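Local coordinates for protein possible thiamine biosynthesis enzyme (Candida albicans, PDB 2X7Q) that is of unproven function but adopts the periplasmic binding protein fold and, going by its name and family, may bind a small molecule linked to thiamine biosynthesis, at residues N60-N65 with E86-L91; E75-D80 with S202-T207. The protein carries 1 engineered substitution. One frame throughout, in Å; residues are numbered along the deposited sequence.

Overall arrangement
Both contacts lie in the lobe built on the mixed sheet 46-50, 17-21, 69-73, 203-208 and 88-95, with centres about 10 Å apart. Contact 1 sets the end of helix 55-63 against the start of edge strand 88-95; contact 2 lays helix 74-82 on strand 203-208, the neighbour of that edge strand. Probable backbone hydrogen bonds join them: His89 N lies 2.9 Å from Thr207 O, and Leu91 N 2.8 Å from Val205 O. Phe77 of contact 2 also touches Leu62 of contact 1, so that these two, with Ile88, Val204 and Ala206, belong to one helix-sheet interface. A calcium ion is bound by Asn65 OD1 just past the helix end, to one side of the packing.

Contact 1. Residues N60-N65 with E86-L91; sequences NLLNSN and ENIHVL. With CA (calcium ion), chain C.
The last turn of helix 55-63 faces the start of strand 88-95, with no direct hydrogen bond between the two segments; the nearest CA atoms, Leu62 to Ile88 and Asn63 to Asn87, are each 7.6 Å apart. Asn65, with a positive phi of 64°, ends the helix in a Schellman motif, and its backbone N makes a weak bond to Leu62 O. Ser64 N to Asn60 O is a regular helical bond just before it.

Ile88 CD1 does the touching from the strand. It meets Leu62 CD1 at 3.7 Å, the two side chains roughly perpendicular to each other, and it also lies 3.8 Å from Leu62 CB. Ile88 CG1 lies beside the backbone N, and a chi2 of -65° then turns CD1 to the helix although CB itself points along the gap. Asn63 OD1 borders the same methyl at 3.8 Å. That oxygen accepts a bond from a water at 2.9 Å, and the same water donates to Asn87 O at 2.8 Å, bridging the segments at the exposed border. Asn85 adds a weak hydrogen bond to Asn63 OD1. Around the apolar pair, Ile81 of helix 74-82 packs on Ile88. Past the helix end, Asn65 OD1 lies 2.9 Å from a calcium ion. This is helix-on-sheet packing at an edge strand, as in the alpha/beta lobes of periplasmic binding proteins.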
loop_
_atom_site.group_PDB
_atom_site.type_symbol
_atom_site.label_atom_id
_atom_site.label_comp_id
_atom_site.label_asym_id
_atom_site.label_seq_id
_atom_site.Cartn_x
_atom_site.Cartn_y
_atom_site.Cartn_z
ATOM N N ASN A 60 7.007 11.235 -0.153
ATOM C CA ASN A 60 7.893 12.296 -0.615
ATOM C C ASN A 60 7.145 13.332 -1.451
ATOM O O ASN A 60 7.381 14.532 -1.331
ATOM C CB ASN A 60 9.060 11.714 -1.419
ATOM C CG ASN A 60 10.022 10.924 -0.560
ATOM O OD1 ASN A 60 9.984 11.004 0.666
ATOM N ND2 ASN A 60 10.895 10.158 -1.201
ATOM N N LEU A 61 6.239 12.854 -2.299
ATOM C CA LEU A 61 5.438 13.730 -3.144
ATOM C C LEU A 61 4.497 14.591 -2.303
ATOM O O LEU A 61 4.246 15.749 -2.630
ATOM C CB LEU A 61 4.643 12.909 -4.162
ATOM C CG LEU A 61 5.465 12.103 -5.171
ATOM C CD1 LEU A 61 4.565 11.232 -6.032
ATOM C CD2 LEU A 61 6.313 13.024 -6.036
ATOM N N LEU A 62 3.980 14.021 -1.219
ATOM C CA LEU A 62 3.120 14.764 -0.306
ATOM C C LEU A 62 3.926 15.816 0.445
ATOM O O LEU A 62 3.445 16.922 0.691
ATOM C CB LEU A 62 2.439 13.819 0.687
ATOM C CG LEU A 62 1.434 12.824 0.107
ATOM C CD1 LEU A 62 0.871 11.935 1.204
ATOM C CD2 LEU A 62 0.318 13.558 -0.616
ATOM N N ASN A 63 5.158 15.466 0.798
ATOM C CA ASN A 63 6.041 16.374 1.520
ATOM C C ASN A 63 6.471 17.569 0.678
ATOM O O ASN A 63 6.638 18.670 1.196
ATOM C CB ASN A 63 7.274 15.625 2.033
ATOM C CG ASN A 63 6.939 14.625 3.123
ATOM O OD1 ASN A 63 5.832 14.619 3.660
ATOM N ND2 ASN A 63 7.903 13.773 3.460
ATOM N N SER A 64 6.648 17.346 -0.619
ATOM C CA SER A 64 7.081 18.402 -1.527
ATOM C C SER A 64 5.892 19.115 -2.167
ATOM O O SER A 64 6.068 20.030 -2.973
ATOM C CB SER A 64 7.999 17.834 -2.611
ATOM O OG SER A 64 7.340 16.824 -3.355
ATOM N N ASN A 65 4.686 18.687 -1.801
ATOM C CA ASN A 65 3.454 19.267 -2.331
ATOM C C ASN A 65 3.289 19.068 -3.835
ATOM O O ASN A 65 2.535 19.794 -4.484
ATOM C CB ASN A 65 3.356 20.755 -1.986
ATOM C CG ASN A 65 3.313 21.006 -0.497
ATOM O OD1 ASN A 65 3.906 21.962 -0.005
ATOM N ND2 ASN A 65 2.605 20.151 0.231
ATOM N N GLU A 86 4.120 15.212 11.187
ATOM C CA GLU A 86 2.828 15.773 11.565
ATOM C C GLU A 86 2.123 16.437 10.388
ATOM O O GLU A 86 1.048 17.012 10.549
ATOM C CB GLU A 86 2.987 16.770 12.717
ATOM C CG GLU A 86 3.513 18.142 12.310
ATOM C CD GLU A 86 5.025 18.192 12.183
ATOM O OE1 GLU A 86 5.651 17.125 12.023
ATOM O OE2 GLU A 86 5.589 19.305 12.228
ATOM N N ASN A 87 2.726 16.349 9.208
ATOM C CA ASN A 87 2.137 16.934 8.009
ATOM C C ASN A 87 1.527 15.885 7.087
ATOM O O ASN A 87 1.180 16.175 5.943
ATOM C CB ASN A 87 3.163 17.791 7.264
ATOM C CG ASN A 87 3.500 19.069 8.010
ATOM O OD1 ASN A 87 2.645 19.657 8.674
ATOM N ND2 ASN A 87 4.749 19.504 7.906
ATOM N N ILE A 88 1.396 14.665 7.599
ATOM C CA ILE A 88 0.740 13.588 6.867
ATOM C C ILE A 88 -0.557 13.197 7.568
ATOM O O ILE A 88 -0.572 12.961 8.777
ATOM C CB ILE A 88 1.645 12.348 6.748
ATOM C CG1 ILE A 88 2.853 12.654 5.860
ATOM C CG2 ILE A 88 0.866 11.174 6.181
ATOM C CD1 ILE A 88 2.489 12.958 4.423
ATOM N N HIS A 89 -1.643 13.134 6.804
ATOM C CA HIS A 89 -2.950 12.802 7.362
ATOM C C HIS A 89 -3.587 11.601 6.670
ATOM O O HIS A 89 -3.725 11.577 5.446
ATOM C CB HIS A 89 -3.889 14.008 7.277
ATOM C CG HIS A 89 -3.560 15.102 8.243
ATOM N ND1 HIS A 89 -2.582 16.044 7.999
ATOM C CD2 HIS A 89 -4.083 15.411 9.452
ATOM C CE1 HIS A 89 -2.517 16.881 9.016
ATOM N NE2 HIS A 89 -3.417 16.520 9.914
ATOM N N VAL A 90 -3.973 10.607 7.464
ATOM C CA VAL A 90 -4.707 9.458 6.951
ATOM C C VAL A 90 -6.204 9.741 7.016
ATOM O O VAL A 90 -6.788 9.793 8.100
ATOM C CB VAL A 90 -4.396 8.179 7.750
ATOM C CG1 VAL A 90 -5.228 7.015 7.233
ATOM C CG2 VAL A 90 -2.910 7.853 7.674
ATOM N N LEU A 91 -6.818 9.918 5.851
ATOM C CA LEU A 91 -8.214 10.334 5.772
ATOM C C LEU A 91 -9.197 9.177 5.915
ATOM O O LEU A 91 -10.142 9.250 6.701
ATOM C CB LEU A 91 -8.471 11.077 4.459
ATOM C CG LEU A 91 -7.652 12.349 4.243
ATOM C CD1 LEU A 91 -7.930 12.938 2.872
ATOM C CD2 LEU A 91 -7.947 13.362 5.336
HETATM CA CA CA C . 4.360 22.991 2.665
HETATM O O HOH W 1 3.442 16.060 4.257
#

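Contact 2. Residues E75-D80 with S202-T207; sequences EAFIAD and SWVVAT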
loop_
_atom_site.group_PDB
_atom_site.type_symbol
_atom_site.label_atom_id
_atom_site.label_comp_id
_atom_site.label_asym_id
_atom_site.label_seq_id
_atom_site.Cartn_x
_atom_site.Cartn_y
_atom_site.Cartn_z
ATOM N N GLU A 75 0.741 0.764 6.538
ATOM C CA GLU A 75 1.885 0.825 7.445
ATOM C C GLU A 75 2.858 1.940 7.074
ATOM O O GLU A 75 3.498 2.525 7.943
ATOM C CB GLU A 75 2.614 -0.523 7.512
ATOM C CG GLU A 75 3.384 -0.903 6.255
ATOM C CD GLU A 75 2.521 -1.602 5.227
ATOM O OE1 GLU A 75 1.307 -1.750 5.471
ATOM O OE2 GLU A 75 3.058 -2.006 4.176
ATOM N N ALA A 76 2.961 2.232 5.781
ATOM C CA ALA A 76 3.866 3.267 5.296
ATOM C C ALA A 76 3.518 4.629 5.893
ATOM O O ALA A 76 4.397 5.364 6.340
ATOM C CB ALA A 76 3.831 3.329 3.776
ATOM N N PHE A 77 2.232 4.961 5.884
ATOM C CA PHE A 77 1.769 6.248 6.390
ATOM C C PHE A 77 1.720 6.274 7.915
ATOM O O PHE A 77 2.105 7.263 8.536
ATOM C CB PHE A 77 0.393 6.588 5.811
ATOM C CG PHE A 77 0.388 6.757 4.316
ATOM C CD1 PHE A 77 0.877 7.916 3.734
ATOM C CD2 PHE A 77 -0.108 5.758 3.491
ATOM C CE1 PHE A 77 0.874 8.076 2.359
ATOM C CE2 PHE A 77 -0.116 5.913 2.116
ATOM C CZ PHE A 77 0.377 7.072 1.550
ATOM N N ILE A 78 1.247 5.186 8.513
ATOM C CA ILE A 78 1.163 5.093 9.967
ATOM C C ILE A 78 2.538 5.229 10.613
ATOM O O ILE A 78 2.708 5.968 11.582
ATOM C CB ILE A 78 0.529 3.764 10.421
ATOM C CG1 ILE A 78 -0.893 3.634 9.875
ATOM C CG2 ILE A 78 0.532 3.664 11.941
ATOM C CD1 ILE A 78 -1.828 4.734 10.336
ATOM N N ALA A 79 3.517 4.510 10.073
ATOM C CA ALA A 79 4.875 4.561 10.604
ATOM C C ALA A 79 5.484 5.948 10.427
ATOM O O ALA A 79 6.107 6.479 11.345
ATOM C CB ALA A 79 5.746 3.505 9.940
ATOM N N ASP A 80 5.295 6.532 9.246
ATOM C CA ASP A 80 5.831 7.856 8.951
ATOM C C ASP A 80 5.290 8.892 9.934
ATOM O O ASP A 80 6.025 9.765 10.396
ATOM C CB ASP A 80 5.495 8.258 7.513
ATOM C CG ASP A 80 6.400 9.358 6.987
ATOM O OD1 ASP A 80 7.634 9.171 6.994
ATOM O OD2 ASP A 80 5.877 10.408 6.561
ATOM N N SER A 202 -4.997 -2.975 4.221
ATOM C CA SER A 202 -3.785 -2.753 3.434
ATOM C C SER A 202 -3.612 -1.355 2.836
ATOM O O SER A 202 -2.486 -0.869 2.721
ATOM C CB SER A 202 -3.663 -3.814 2.337
ATOM O OG SER A 202 -4.825 -3.862 1.535
ATOM N N TRP A 203 -4.709 -0.710 2.454
ATOM C CA TRP A 203 -4.616 0.566 1.749
ATOM C C TRP A 203 -5.426 1.688 2.396
ATOM O O TRP A 203 -6.520 1.461 2.914
ATOM C CB TRP A 203 -5.033 0.387 0.288
ATOM C CG TRP A 203 -4.102 -0.497 -0.487
ATOM C CD1 TRP A 203 -4.044 -1.858 -0.450
ATOM C CD2 TRP A 203 -3.092 -0.079 -1.421
ATOM N NE1 TRP A 203 -3.064 -2.314 -1.299
ATOM C CE2 TRP A 203 -2.467 -1.245 -1.902
ATOM C CE3 TRP A 203 -2.664 1.166 -1.885
ATOM C CZ2 TRP A 203 -1.428 -1.196 -2.836
ATOM C CZ3 TRP A 203 -1.634 1.208 -2.810
ATOM C CH2 TRP A 203 -1.028 0.036 -3.275
ATOM N N VAL A 204 -4.877 2.898 2.355
ATOM C CA VAL A 204 -5.540 4.070 2.914
ATOM C C VAL A 204 -5.371 5.274 1.994
ATOM O O VAL A 204 -4.500 5.283 1.122
ATOM C CB VAL A 204 -4.979 4.433 4.301
ATOM C CG1 VAL A 204 -5.242 3.319 5.299
ATOM C CG2 VAL A 204 -3.490 4.737 4.207
ATOM N N VAL A 205 -6.211 6.284 2.192
ATOM C CA VAL A 205 -6.103 7.526 1.437
ATOM C C VAL A 205 -5.462 8.597 2.314
ATOM O O VAL A 205 -5.985 8.930 3.377
ATOM C CB VAL A 205 -7.480 8.018 0.957
ATOM C CG1 VAL A 205 -7.347 9.345 0.223
ATOM C CG2 VAL A 205 -8.135 6.972 0.067
ATOM N N ALA A 206 -4.325 9.128 1.875
ATOM C CA ALA A 206 -3.600 10.114 2.670
ATOM C C ALA A 206 -3.465 11.456 1.958
ATOM O O ALA A 206 -3.565 11.537 0.731
ATOM C CB ALA A 206 -2.231 9.579 3.066
ATOM N N THR A 207 -3.230 12.503 2.744
ATOM C CA THR A 207 -3.045 13.844 2.208
ATOM C C THR A 207 -2.059 14.618 3.075
ATOM O O THR A 207 -1.602 14.118 4.103
ATOM C CB THR A 207 -4.377 14.615 2.143
ATOM O OG1 THR A 207 -4.185 15.855 1.452
ATOM C CG2 THR A 207 -4.902 14.892 3.543
HETATM O O HOH W 2 -0.698 -2.591 3.885
#
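Helix 74-82 lies against a face of the mixed sheet in one alpha/beta lobe, and Phe77 is the residue that fills the interface with strand 203-208. The approach is closest at Phe77 and Ala206, whose CA atoms are 7.6 Å apart. Phe77 CG sits anti to its own carbonyl carbon (chi1 -63°), sending the ring from the helix to the strand.

Ala206 CB rests over one face of that ring in a CH-pi contact, 3.7 Å from the centroid and 21° off the ring normal. Its offset is toward the CD1-CE1 side, with Phe77 CE1 the nearest ring atom to Ala206 CB at 3.5 Å. Across the ring, Val204 CG2 reaches Phe77 CD2 at 3.6 Å in an oblique approach, the two side chains running alongside with opposite headings. Val204 and Ala206, two apart on the strand, both point CB at the helix, so one aromatic ring meets a methyl from each. Ile59 of helix 55-63 and Ala70 of strand 69-73 also touch Phe77, enclosing it in the core.

At the other end of the interface the link is polar. A water donates to Glu75 OE1 at 2.7 Å and to Ser202 O at 2.7 Å, joining Glu75 on the helix to the backbone of Ser202. Trp200 NE1 also forms a hydrogen bond with Glu75 OE1, giving that buried carboxylate oxygen two partners. Strand 203-208 runs antiparallel to both its neighbours, 69-73 and 88-95, and its packing against the helix is characteristic of the alpha/beta lobes of the periplasmic binding protein fold.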